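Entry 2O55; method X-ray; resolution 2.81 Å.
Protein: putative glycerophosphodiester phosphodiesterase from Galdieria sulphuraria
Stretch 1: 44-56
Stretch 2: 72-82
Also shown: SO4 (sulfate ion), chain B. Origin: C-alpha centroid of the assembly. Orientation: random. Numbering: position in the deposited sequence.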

ATOM      1  N   LEU A  44      -4.569   5.524  -0.486  1.00 16.19           N
ATOM      2  CA  LEU A  44      -5.130   6.651  -1.258  1.00 15.68           C
ATOM      3  C   LEU A  44      -6.619   6.831  -1.047  1.00 15.58           C
ATOM      4  O   LEU A  44      -7.386   5.884  -1.240  1.00 15.63           O
ATOM      5  N   ARG A  45      -7.026   8.041  -0.655  1.00 15.38           N
ATOM      6  CA  ARG A  45      -8.442   8.424  -0.665  1.00 15.07           C
ATOM      7  C   ARG A  45      -8.565   9.813  -1.275  1.00 15.99           C
ATOM      8  O   ARG A  45      -7.583  10.569  -1.331  1.00 16.01           O
ATOM      9  N   VAL A  46      -9.770  10.152  -1.722  1.00 16.92           N
ATOM     10  CA  VAL A  46     -10.029  11.445  -2.363  1.00 18.10           C
ATOM     11  C   VAL A  46     -10.867  12.355  -1.472  1.00 18.66           C
ATOM     12  O   VAL A  46     -11.936  11.953  -1.007  1.00 18.70           O
ATOM     13  N   CYS A  47     -10.377  13.575  -1.253  1.00 19.44           N
ATOM     14  CA  CYS A  47     -11.052  14.560  -0.395  1.00 20.47           C
ATOM     15  C   CYS A  47     -12.015  15.448  -1.164  1.00 20.24           C
ATOM     16  O   CYS A  47     -12.011  15.454  -2.388  1.00 20.28           O
ATOM     17  N   LYS A  48     -12.823  16.208  -0.428  1.00 20.53           N
ATOM     18  CA  LYS A  48     -13.939  16.970  -0.999  1.00 20.85           C
ATOM     19  C   LYS A  48     -13.584  17.750  -2.273  1.00 20.93           C
ATOM     20  O   LYS A  48     -14.352  17.721  -3.239  1.00 20.94           O
ATOM     21  N   THR A  49     -12.422  18.412  -2.282  1.00 21.00           N
ATOM     22  CA  THR A  49     -12.059  19.348  -3.368  1.00 20.86           C
ATOM     23  C   THR A  49     -11.368  18.703  -4.580  1.00 20.73           C
ATOM     24  O   THR A  49     -10.887  19.396  -5.476  1.00 20.64           O
ATOM     25  N   GLY A  50     -11.317  17.377  -4.593  1.00 20.82           N
ATOM     26  CA  GLY A  50     -10.770  16.631  -5.729  1.00 21.21           C
ATOM     27  C   GLY A  50      -9.471  15.852  -5.540  1.00 21.32           C
ATOM     28  O   GLY A  50      -9.281  14.799  -6.155  1.00 21.34           O
ATOM     29  N   GLU A  51      -8.569  16.358  -4.705  1.00 21.25           N
ATOM     30  CA  GLU A  51      -7.209  15.843  -4.687  1.00 21.31           C
ATOM     31  C   GLU A  51      -7.048  14.566  -3.877  1.00 21.42           C
ATOM     32  O   GLU A  51      -7.855  14.254  -2.991  1.00 21.26           O
ATOM     33  N   ILE A  52      -6.000  13.818  -4.232  1.00 21.81           N
ATOM     34  CA  ILE A  52      -5.695  12.509  -3.643  1.00 21.61           C
ATOM     35  C   ILE A  52      -4.818  12.648  -2.399  1.00 21.79           C
ATOM     36  O   ILE A  52      -3.696  13.158  -2.443  1.00 22.02           O
ATOM     37  N   VAL A  53      -5.357  12.175  -1.288  1.00 22.12           N
ATOM     38  CA  VAL A  53      -4.759  12.350   0.022  1.00 22.19           C
ATOM     39  C   VAL A  53      -4.298  10.985   0.577  1.00 22.58           C
ATOM     40  O   VAL A  53      -4.709   9.940   0.063  1.00 23.21           O
ATOM     41  N   LEU A  54      -3.444  10.972   1.600  1.00 22.77           N
ATOM     42  CA  LEU A  54      -2.936   9.707   2.154  1.00 22.87           C
ATOM     43  C   LEU A  54      -3.443   9.516   3.572  1.00 23.49           C
ATOM     44  O   LEU A  54      -3.052  10.283   4.483  1.00 24.13           O
ATOM     45  N   PHE A  55      -4.314   8.515   3.754  1.00 23.78           N
ATOM     46  CA  PHE A  55      -5.004   8.259   5.045  1.00 24.47           C
ATOM     47  C   PHE A  55      -5.848   6.969   5.081  1.00 24.63           C
ATOM     48  O   PHE A  55      -6.766   6.788   4.274  1.00 24.73           O
ATOM     49  N   HIS A  56      -5.554   6.090   6.038  1.00 24.76           N
ATOM     50  CA  HIS A  56      -6.305   4.846   6.185  1.00 24.52           C
ATOM     51  C   HIS A  56      -7.609   5.125   6.915  1.00 24.98           C
ATOM     52  O   HIS A  56      -8.683   5.086   6.312  1.00 25.32           O
ATOM     53  N   ARG A  72     -15.683  11.563   7.236  1.00 26.40           N
ATOM     54  CA  ARG A  72     -14.913  10.807   6.235  1.00 26.62           C
ATOM     55  C   ARG A  72     -14.084  11.802   5.402  1.00 26.49           C
ATOM     56  O   ARG A  72     -14.373  13.001   5.432  1.00 26.48           O
ATOM     57  N   ILE A  73     -13.053  11.326   4.696  1.00 26.08           N
ATOM     58  CA  ILE A  73     -12.176  12.225   3.923  1.00 25.61           C
ATOM     59  C   ILE A  73     -12.910  12.960   2.810  1.00 25.47           C
ATOM     60  O   ILE A  73     -12.688  14.156   2.609  1.00 25.43           O
ATOM     61  N   GLY A  74     -13.796  12.241   2.115  1.00 25.22           N
ATOM     62  CA  GLY A  74     -14.617  12.803   1.043  1.00 24.90           C
ATOM     63  C   GLY A  74     -15.451  13.985   1.491  1.00 24.84           C
ATOM     64  O   GLY A  74     -16.080  14.644   0.678  1.00 24.90           O
ATOM     65  N   ASP A  75     -15.451  14.246   2.795  1.00 24.88           N
ATOM     66  CA  ASP A  75     -16.190  15.364   3.379  1.00 25.11           C
ATOM     67  C   ASP A  75     -15.380  16.658   3.411  1.00 25.33           C
ATOM     68  O   ASP A  75     -15.962  17.747   3.499  1.00 25.38           O
ATOM     69  N   LEU A  76     -14.050  16.552   3.361  1.00 25.34           N
ATOM     70  CA  LEU A  76     -13.202  17.693   3.726  1.00 25.35           C
ATOM     71  C   LEU A  76     -12.346  18.240   2.588  1.00 25.58           C
ATOM     72  O   LEU A  76     -11.867  17.485   1.730  1.00 25.76           O
ATOM     73  N   SER A  77     -12.165  19.561   2.594  1.00 25.64           N
ATOM     74  CA  SER A  77     -11.275  20.229   1.649  1.00 25.66           C
ATOM     75  C   SER A  77      -9.845  19.809   1.943  1.00 25.71           C
ATOM     76  O   SER A  77      -9.556  19.268   3.014  1.00 25.38           O
ATOM     77  N   LEU A  78      -8.955  20.086   0.996  1.00 26.10           N
ATOM     78  CA  LEU A  78      -7.526  19.845   1.195  1.00 26.51           C
ATOM     79  C   LEU A  78      -6.943  20.668   2.358  1.00 26.71           C
ATOM     80  O   LEU A  78      -6.158  20.147   3.167  1.00 26.98           O
ATOM     81  N   GLU A  79      -7.338  21.937   2.444  1.00 26.64           N
ATOM     82  CA  GLU A  79      -6.771  22.844   3.428  1.00 26.53           C
ATOM     83  C   GLU A  79      -7.113  22.429   4.862  1.00 26.42           C
ATOM     84  O   GLU A  79      -6.218  22.317   5.699  1.00 26.34           O
ATOM     85  N   GLU A  80      -8.394  22.177   5.132  1.00 26.38           N
ATOM     86  CA  GLU A  80      -8.836  21.695   6.445  1.00 26.51           C
ATOM     87  C   GLU A  80      -8.113  20.422   6.859  1.00 26.75           C
ATOM     88  O   GLU A  80      -7.802  20.234   8.039  1.00 26.91           O
ATOM     89  N   LEU A  81      -7.881  19.541   5.888  1.00 26.89           N
ATOM     90  CA  LEU A  81      -7.130  18.300   6.114  1.00 27.25           C
ATOM     91  C   LEU A  81      -5.664  18.564   6.458  1.00 27.34           C
ATOM     92  O   LEU A  81      -5.077  17.883   7.320  1.00 27.33           O
ATOM     93  N   LYS A  82      -5.075  19.545   5.774  1.00 27.25           N
ATOM     94  CA  LYS A  82      -3.716  19.964   6.078  1.00 27.09           C
ATOM     95  C   LYS A  82      -3.703  20.929   7.267  1.00 27.03           C
ATOM     96  O   LYS A  82      -2.760  21.695   7.446  1.00 27.01           O
TER

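The contact is a β-hairpin laid against a 3-10 segment and the start of a helix, and its rule is simple: polar bonds fasten the turn, while aliphatic side chains fill the space beneath the strands. In the hairpin, Arg 45 and Val 53 pair through their backbones, and a type I turn from Cys 47 to Gly 50 joins the strands, closed by Gly 50 N donating to Cys 47 O at 3.0 Å. Gly 50 has phi/psi of 113/-33, where a CB would jam against the preceding carbonyl.

Two hydrogen bonds cross between the stretches, both at this turn. Lys 48 N donates to Leu 76 O at 2.7 Å. Leu 78 N, at the helix start where no earlier turn supplies a carbonyl, donates to Thr 49 OG1 at 3.1 Å. That hydroxyl is used twice, for Thr 49 OG1 also donates to Glu 51 OE2 at 2.6 Å, giving a relay from helix backbone through threonine to carboxylate. The chi1 of Thr 49, 32°, lies between wells.

The helix start has its own closed circuit. Ser 77 (chi1 p) is the N-cap: Glu 80 N donates to Ser 77 OG at 3.2 Å, and Ser 77 N returns the favour to Glu 80 OE1 at 2.8 Å, with Glu 80 in m, t. Further back, Arg 72 N donates to Asp 75 OD2 at 2.8 Å, so this carboxylate serves its own stretch, its CB directed away from the hairpin.

Below the polar layer, Ile 73 (m, p) points toward the hairpin and has the largest covered area of any residue here. Its CG2 lies 3.8 Å from Cys 47 CB, and its CD1 comes to 3.1 Å from Phe 55 CD1, a tight approach oblique to the ring. Val 53 also points in: its CG2 sits 3.8 Å from Leu 78 CD1 and 3.9 Å from Leu 81 CD1. Leu 81 (m, t) reaches Cys 47 CB as well, with CD1 at 3.6 Å. Leu 78 (t, p) extends CD2 to 3.6 Å from Glu 51 CG, so the glutamate lends its methylene to the apolar packing while its carboxylate accepts the threonine's hydrogen bond. Lys 48 points toward the other stretch too, its CD 3.3 Å from Gly 74 O.

The alternate strand residues Ile 52 and Leu 54 point away. So does His 56, whose NE2 donates to sulfate O4 at 3.0 Å; O4 lies at the ring edge, near its plane, and the ion is probably from the crystallisation liquor.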

ATOM      1  CB  LEU A  44      -4.906   6.466  -2.760  1.00 15.30           C
ATOM      2  CG  LEU A  44      -3.533   6.078  -3.285  1.00 15.50           C
ATOM      3  CD1 LEU A  44      -3.584   6.116  -4.798  1.00 15.31           C
ATOM      4  CD2 LEU A  44      -2.449   7.004  -2.743  1.00 15.57           C
ATOM      5  CB  ARG A  45      -9.075   8.400   0.741  1.00 14.96           C
ATOM      6  CG  ARG A  45      -8.688   7.210   1.623  1.00 14.02           C
ATOM      7  CD  ARG A  45      -9.372   7.219   2.963  1.00 13.33           C
ATOM      8  NE  ARG A  45     -10.542   6.358   2.942  1.00 11.34           N
ATOM      9  CZ  ARG A  45     -10.620   5.172   3.542  1.00 10.74           C
ATOM     10  NH1 ARG A  45      -9.599   4.704   4.243  1.00 10.21           N
ATOM     11  NH2 ARG A  45     -11.734   4.451   3.449  1.00  9.45           N
ATOM     12  CB  VAL A  46     -10.735  11.255  -3.724  1.00 18.23           C
ATOM     13  CG1 VAL A  46     -11.354  12.584  -4.229  1.00 18.69           C
ATOM     14  CG2 VAL A  46      -9.769  10.653  -4.743  1.00 17.95           C
ATOM     15  CB  CYS A  47     -10.031  15.433   0.308  1.00 20.80           C
ATOM     16  SG  CYS A  47      -9.109  16.516  -0.819  1.00 24.59           S
ATOM     17  CB  LYS A  48     -14.562  17.899   0.058  1.00 20.81           C
ATOM     18  CG  LYS A  48     -15.919  18.566  -0.309  1.00 21.90           C
ATOM     19  CD  LYS A  48     -17.061  17.551  -0.581  1.00 21.77           C
ATOM     20  CE  LYS A  48     -18.456  18.180  -0.425  1.00 21.32           C
ATOM     21  NZ  LYS A  48     -19.093  17.863   0.894  1.00 20.71           N
ATOM     22  CB  THR A  49     -11.245  20.589  -2.845  1.00 20.98           C
ATOM     23  OG1 THR A  49     -10.447  20.214  -1.710  1.00 20.11           O
ATOM     24  CG2 THR A  49     -12.197  21.755  -2.469  1.00 20.83           C
ATOM     25  CB  GLU A  51      -6.187  16.926  -4.297  1.00 21.18           C
ATOM     26  CG  GLU A  51      -6.594  17.841  -3.165  1.00 22.38           C
ATOM     27  CD  GLU A  51      -7.617  18.934  -3.565  1.00 24.05           C
ATOM     28  OE1 GLU A  51      -7.245  19.922  -4.236  1.00 24.27           O
ATOM     29  OE2 GLU A  51      -8.798  18.820  -3.176  1.00 24.26           O
ATOM     30  CB  ILE A  52      -5.090  11.537  -4.695  1.00 21.34           C
ATOM     31  CG1 ILE A  52      -6.153  11.171  -5.737  1.00 21.25           C
ATOM     32  CG2 ILE A  52      -4.622  10.261  -4.040  1.00 21.59           C
ATOM     33  CD1 ILE A  52      -5.669  11.143  -7.145  1.00 20.80           C
ATOM     34  CB  VAL A  53      -5.812  13.066   0.895  1.00 22.26           C
ATOM     35  CG1 VAL A  53      -5.918  12.491   2.301  1.00 22.63           C
ATOM     36  CG2 VAL A  53      -5.570  14.560   0.884  1.00 20.91           C
ATOM     37  CB  LEU A  54      -1.405   9.694   2.152  1.00 22.58           C
ATOM     38  CG  LEU A  54      -0.661  10.066   0.865  1.00 22.25           C
ATOM     39  CD1 LEU A  54       0.817  10.215   1.107  1.00 22.86           C
ATOM     40  CD2 LEU A  54      -0.886   9.033  -0.211  1.00 23.20           C
ATOM     41  CB  PHE A  55      -5.893   9.459   5.415  1.00 24.57           C
ATOM     42  CG  PHE A  55      -6.523   9.366   6.776  1.00 25.17           C
ATOM     43  CD1 PHE A  55      -7.814   8.862   6.931  1.00 25.34           C
ATOM     44  CD2 PHE A  55      -5.842   9.807   7.903  1.00 25.93           C
ATOM     45  CE1 PHE A  55      -8.420   8.781   8.187  1.00 24.70           C
ATOM     46  CE2 PHE A  55      -6.439   9.725   9.167  1.00 26.44           C
ATOM     47  CZ  PHE A  55      -7.735   9.203   9.304  1.00 25.27           C
ATOM     48  CB  HIS A  56      -5.488   3.804   6.943  1.00 24.29           C
ATOM     49  CG  HIS A  56      -6.064   2.427   6.894  1.00 23.18           C
ATOM     50  ND1 HIS A  56      -7.100   2.023   7.708  1.00 21.30           N
ATOM     51  CD2 HIS A  56      -5.742   1.353   6.132  1.00 23.82           C
ATOM     52  CE1 HIS A  56      -7.392   0.760   7.451  1.00 23.28           C
ATOM     53  NE2 HIS A  56      -6.575   0.325   6.505  1.00 24.12           N
ATOM     54  CB  ARG A  72     -15.804   9.852   5.384  1.00 26.77           C
ATOM     55  CG  ARG A  72     -16.810  10.497   4.409  1.00 27.05           C
ATOM     56  CD  ARG A  72     -17.935   9.545   3.959  1.00 26.75           C
ATOM     57  NE  ARG A  72     -19.046   9.469   4.923  1.00 27.42           N
ATOM     58  CZ  ARG A  72     -20.223  10.102   4.816  1.00 27.49           C
ATOM     59  NH1 ARG A  72     -20.488  10.887   3.777  1.00 27.75           N
ATOM     60  NH2 ARG A  72     -21.151   9.948   5.760  1.00 26.31           N
ATOM     61  CB  ILE A  73     -10.930  11.492   3.375  1.00 25.62           C
ATOM     62  CG1 ILE A  73      -9.834  11.490   4.427  1.00 25.89           C
ATOM     63  CG2 ILE A  73     -10.380  12.149   2.114  1.00 25.15           C
ATOM     64  CD1 ILE A  73     -10.031  10.439   5.468  1.00 27.35           C
ATOM     65  CB  ASP A  75     -16.613  15.065   4.828  1.00 24.95           C
ATOM     66  CG  ASP A  75     -17.585  13.909   4.948  1.00 24.57           C
ATOM     67  OD1 ASP A  75     -18.422  13.720   4.042  1.00 24.83           O
ATOM     68  OD2 ASP A  75     -17.515  13.196   5.972  1.00 23.79           O
ATOM     69  CB  LEU A  76     -12.325  17.359   4.946  1.00 25.19           C
ATOM     70  CG  LEU A  76     -12.971  16.795   6.220  1.00 24.60           C
ATOM     71  CD1 LEU A  76     -11.922  16.447   7.268  1.00 23.50           C
ATOM     72  CD2 LEU A  76     -14.006  17.751   6.792  1.00 24.41           C
ATOM     73  CB  SER A  77     -11.388  21.752   1.769  1.00 25.54           C
ATOM     74  OG  SER A  77     -10.472  22.268   2.727  1.00 25.15           O
ATOM     75  CB  LEU A  78      -6.732  20.095  -0.100  1.00 26.57           C
ATOM     76  CG  LEU A  78      -5.232  19.750  -0.064  1.00 26.45           C
ATOM     77  CD1 LEU A  78      -5.029  18.272   0.256  1.00 25.43           C
ATOM     78  CD2 LEU A  78      -4.498  20.153  -1.351  1.00 26.18           C
ATOM     79  CB  GLU A  79      -7.215  24.264   3.135  1.00 26.60           C
ATOM     80  CG  GLU A  79      -6.334  25.333   3.756  1.00 27.13           C
ATOM     81  CD  GLU A  79      -7.086  26.636   3.991  1.00 27.24           C
ATOM     82  OE1 GLU A  79      -6.448  27.631   4.396  1.00 27.49           O
ATOM     83  OE2 GLU A  79      -8.319  26.668   3.771  1.00 26.87           O
ATOM     84  CB  GLU A  80     -10.324  21.390   6.440  1.00 26.32           C
ATOM     85  CG  GLU A  80     -11.205  22.525   6.020  1.00 26.30           C
ATOM     86  CD  GLU A  80     -12.587  22.042   5.675  1.00 25.92           C
ATOM     87  OE1 GLU A  80     -12.700  21.099   4.858  1.00 26.20           O
ATOM     88  OE2 GLU A  80     -13.557  22.591   6.229  1.00 25.29           O
ATOM     89  CB  LEU A  81      -7.199  17.384   4.889  1.00 27.21           C
ATOM     90  CG  LEU A  81      -8.456  16.550   4.664  1.00 27.20           C
ATOM     91  CD1 LEU A  81      -8.285  15.757   3.384  1.00 27.07           C
ATOM     92  CD2 LEU A  81      -8.719  15.623   5.837  1.00 27.40           C
ATOM     93  CB  LYS A  82      -3.019  20.553   4.845  1.00 27.08           C
ATOM     94  CG  LYS A  82      -2.349  19.511   3.937  1.00 26.28           C
ATOM     95  CD  LYS A  82      -1.117  20.078   3.199  1.00 26.44           C
ATOM     96  CE  LYS A  82      -1.469  20.963   1.990  1.00 25.73           C
ATOM     97  NZ  LYS A  82      -0.279  21.656   1.421  1.00 24.89           N
TER
HETATM   98  S   SO4 B   1      -4.996  -3.032   7.026  0.75 32.29           S
HETATM   99  O1  SO4 B   1      -4.880  -4.474   6.915  0.75 30.10           O
HETATM  100  O2  SO4 B   1      -5.749  -2.773   8.236  0.75 31.89           O
HETATM  101  O3  SO4 B   1      -3.682  -2.462   7.228  0.75 32.67           O
HETATM  102  O4  SO4 B   1      -5.596  -2.410   5.841  0.75 29.78           O